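Local coordinates for protein aspartate aminotransferase (Thermotoga maritima, PDB 1O4S) that catalyses the reversible transfer of an amino group from L-aspartate to 2-oxoglutarate, giving oxaloacetate and L-glutamate, with pyridoxal 5'-phosphate as cofactor, at residues G125-V130 / L170-T175. Sequence-based numbering, arbitrary orientation.
Sequences GDEVIV and LLVGKT
Glu-127 and Thr-175, bridge partners where two parallel strands begin side by side, are joined by their side chains, while the backbone of Glu-127 bonds to the residues before and after Thr-175. Glu-127 N donates an almost straight hydrogen bond (176°) to Lys-174 O at 3.1 Å, and Glu-127 is bonded onward to Lys-176, spanning Thr-175 as parallel pairing requires. Among the side chains, Glu-127 has CG anti to its backbone N (chi1 161°) and runs extended beyond it, which carries the carboxylate over the 170-175 loop. There Thr-175 OG1 donates a hydrogen bond to Glu-127 OE1 at a short 2.5 Å, approaching from above the carboxylate plane. The same hydroxyl accepts a hydrogen bond from Val-172 N (3.2 Å), while Thr-175 N bonds back to Val-172 O. An alanine in place of Thr-175 would probably leave Glu-127 OE1 and Val-172 N without this shared partner and set the carboxylate freer to turn. The Val-172 CG2 methyl rests against Glu-127 OE1 at 3.6 Å. Apolar contacts add Lys-174 CG on Glu-127 CB at 3.5 Å and Ile-129 CD1 on Thr-175 CG2 at 3.9 Å. The contact thus fastens the turn after helix 164-170 to strand 127-132 in the parallel part of the seven-stranded sheet. Glu-127 is buried, and the hydroxyl is likely to ease its charge; Lys-174 NZ, 5.0 Å from Glu-127 OE2 and not in contact, may add some through-space help.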
ATOM      1  N   GLY B 125     -10.513  -0.810 -20.045  1.00 35.99           N
ATOM      2  CA  GLY B 125     -11.288   0.073 -20.897  1.00 36.36           C
ATOM      3  C   GLY B 125     -12.501   0.780 -20.266  1.00 36.01           C
ATOM      4  O   GLY B 125     -13.041   1.703 -20.891  1.00 37.60           O
ATOM      5  N   ASP B 126     -12.956   0.347 -19.083  1.00 34.67           N
ATOM      6  CA  ASP B 126     -14.062   1.011 -18.398  1.00 33.55           C
ATOM      7  C   ASP B 126     -13.708   2.464 -18.179  1.00 33.15           C
ATOM      8  O   ASP B 126     -12.551   2.797 -17.937  1.00 34.04           O
ATOM      9  CB  ASP B 126     -14.377   0.371 -17.048  1.00 33.60           C
ATOM     10  CG  ASP B 126     -15.179  -0.923 -17.152  1.00 33.89           C
ATOM     11  OD1 ASP B 126     -15.641  -1.285 -18.249  1.00 36.75           O
ATOM     12  OD2 ASP B 126     -15.440  -1.624 -16.157  1.00 33.69           O
ATOM     13  N   GLU B 127     -14.710   3.328 -18.251  1.00 32.50           N
ATOM     14  CA  GLU B 127     -14.525   4.772 -18.143  1.00 32.37           C
ATOM     15  C   GLU B 127     -14.967   5.347 -16.779  1.00 31.64           C
ATOM     16  O   GLU B 127     -15.989   4.952 -16.200  1.00 30.71           O
ATOM     17  CB  GLU B 127     -15.282   5.471 -19.276  1.00 33.05           C
ATOM     18  CG  GLU B 127     -15.564   6.953 -19.041  1.00 35.99           C
ATOM     19  CD  GLU B 127     -16.329   7.576 -20.195  1.00 39.33           C
ATOM     20  OE1 GLU B 127     -17.527   7.941 -20.019  1.00 41.36           O
ATOM     21  OE2 GLU B 127     -15.723   7.675 -21.280  1.00 42.31           O
ATOM     22  N   VAL B 128     -14.172   6.284 -16.277  1.00 30.87           N
ATOM     23  CA  VAL B 128     -14.527   7.060 -15.102  1.00 30.48           C
ATOM     24  C   VAL B 128     -14.597   8.515 -15.527  1.00 29.70           C
ATOM     25  O   VAL B 128     -13.645   9.028 -16.117  1.00 28.15           O
ATOM     26  CB  VAL B 128     -13.493   6.922 -13.946  1.00 29.84           C
ATOM     27  CG1 VAL B 128     -13.944   7.701 -12.728  1.00 30.33           C
ATOM     28  CG2 VAL B 128     -13.270   5.450 -13.569  1.00 30.46           C
ATOM     29  N   ILE B 129     -15.720   9.167 -15.212  1.00 29.36           N
ATOM     30  CA  ILE B 129     -15.833  10.612 -15.374  1.00 29.50           C
ATOM     31  C   ILE B 129     -15.208  11.311 -14.172  1.00 29.78           C
ATOM     32  O   ILE B 129     -15.528  10.981 -13.024  1.00 30.01           O
ATOM     33  CB  ILE B 129     -17.313  11.004 -15.558  1.00 29.45           C
ATOM     34  CG1 ILE B 129     -17.770  10.566 -16.953  1.00 30.35           C
ATOM     35  CG2 ILE B 129     -17.525  12.524 -15.366  1.00 28.59           C
ATOM     36  CD1 ILE B 129     -19.239  10.468 -17.102  1.00 32.41           C
ATOM     37  N   VAL B 130     -14.297  12.255 -14.419  1.00 29.88           N
ATOM     38  CA  VAL B 130     -13.754  13.107 -13.358  1.00 30.14           C
ATOM     39  C   VAL B 130     -14.001  14.572 -13.721  1.00 29.98           C
ATOM     40  O   VAL B 130     -14.290  14.891 -14.867  1.00 30.21           O
ATOM     41  CB  VAL B 130     -12.251  12.848 -13.095  1.00 30.33           C
ATOM     42  CG1 VAL B 130     -11.987  11.348 -12.969  1.00 30.42           C
ATOM     43  CG2 VAL B 130     -11.403  13.433 -14.183  1.00 31.43           C
ATOM     44  N   LEU B 170     -22.773  12.852 -21.393  1.00 41.34           N
ATOM     45  CA  LEU B 170     -21.515  12.125 -21.656  1.00 41.40           C
ATOM     46  C   LEU B 170     -21.534  10.648 -21.316  1.00 40.59           C
ATOM     47  O   LEU B 170     -20.617   9.943 -21.695  1.00 41.08           O
ATOM     48  CB  LEU B 170     -20.338  12.742 -20.878  1.00 41.86           C
ATOM     49  CG  LEU B 170     -19.954  14.197 -21.170  1.00 42.76           C
ATOM     50  CD1 LEU B 170     -18.742  14.576 -20.327  1.00 42.91           C
ATOM     51  CD2 LEU B 170     -19.690  14.445 -22.675  1.00 44.05           C
ATOM     52  N   LEU B 171     -22.537  10.179 -20.585  1.00 39.93           N
ATOM     53  CA  LEU B 171     -22.577   8.772 -20.190  1.00 39.49           C
ATOM     54  C   LEU B 171     -22.604   7.859 -21.415  1.00 39.41           C
ATOM     55  O   LEU B 171     -23.386   8.066 -22.360  1.00 39.04           O
ATOM     56  CB  LEU B 171     -23.804   8.471 -19.326  1.00 39.44           C
ATOM     57  CG  LEU B 171     -23.859   9.100 -17.939  1.00 39.79           C
ATOM     58  CD1 LEU B 171     -25.261   9.038 -17.410  1.00 39.60           C
ATOM     59  CD2 LEU B 171     -22.900   8.395 -16.991  1.00 40.62           C
ATOM     60  N   VAL B 172     -21.751   6.843 -21.388  1.00 38.97           N
ATOM     61  CA  VAL B 172     -21.774   5.796 -22.402  1.00 38.58           C
ATOM     62  C   VAL B 172     -21.860   4.422 -21.713  1.00 38.54           C
ATOM     63  O   VAL B 172     -21.912   4.334 -20.465  1.00 38.83           O
ATOM     64  CB  VAL B 172     -20.575   5.939 -23.382  1.00 38.47           C
ATOM     65  CG1 VAL B 172     -20.844   7.057 -24.362  1.00 38.21           C
ATOM     66  CG2 VAL B 172     -19.274   6.229 -22.641  1.00 38.17           C
ATOM     67  N   GLY B 173     -21.918   3.355 -22.511  1.00 38.20           N
ATOM     68  CA  GLY B 173     -22.006   1.997 -21.978  1.00 37.86           C
ATOM     69  C   GLY B 173     -20.839   1.613 -21.071  1.00 37.19           C
ATOM     70  O   GLY B 173     -20.991   0.906 -20.073  1.00 36.69           O
ATOM     71  N   LYS B 174     -19.663   2.095 -21.431  1.00 36.91           N
ATOM     72  CA  LYS B 174     -18.439   1.746 -20.724  1.00 36.65           C
ATOM     73  C   LYS B 174     -18.288   2.554 -19.413  1.00 34.99           C
ATOM     74  O   LYS B 174     -17.520   2.157 -18.558  1.00 34.00           O
ATOM     75  CB  LYS B 174     -17.220   1.932 -21.663  1.00 37.17           C
ATOM     76  CG  LYS B 174     -16.685   3.376 -21.754  1.00 38.84           C
ATOM     77  CD  LYS B 174     -16.058   3.727 -23.121  1.00 41.26           C
ATOM     78  CE  LYS B 174     -14.592   3.318 -23.232  1.00 43.01           C
ATOM     79  NZ  LYS B 174     -13.862   4.108 -24.279  1.00 44.41           N
ATOM     80  N   THR B 175     -19.014   3.674 -19.274  1.00 34.30           N
ATOM     81  CA  THR B 175     -18.963   4.504 -18.048  1.00 33.59           C
ATOM     82  C   THR B 175     -19.369   3.724 -16.797  1.00 33.58           C
ATOM     83  O   THR B 175     -20.560   3.468 -16.548  1.00 33.91           O
ATOM     84  CB  THR B 175     -19.851   5.747 -18.119  1.00 33.39           C
ATOM     85  OG1 THR B 175     -19.476   6.575 -19.221  1.00 32.00           O
ATOM     86  CG2 THR B 175     -19.593   6.637 -16.852  1.00 33.99           C
TER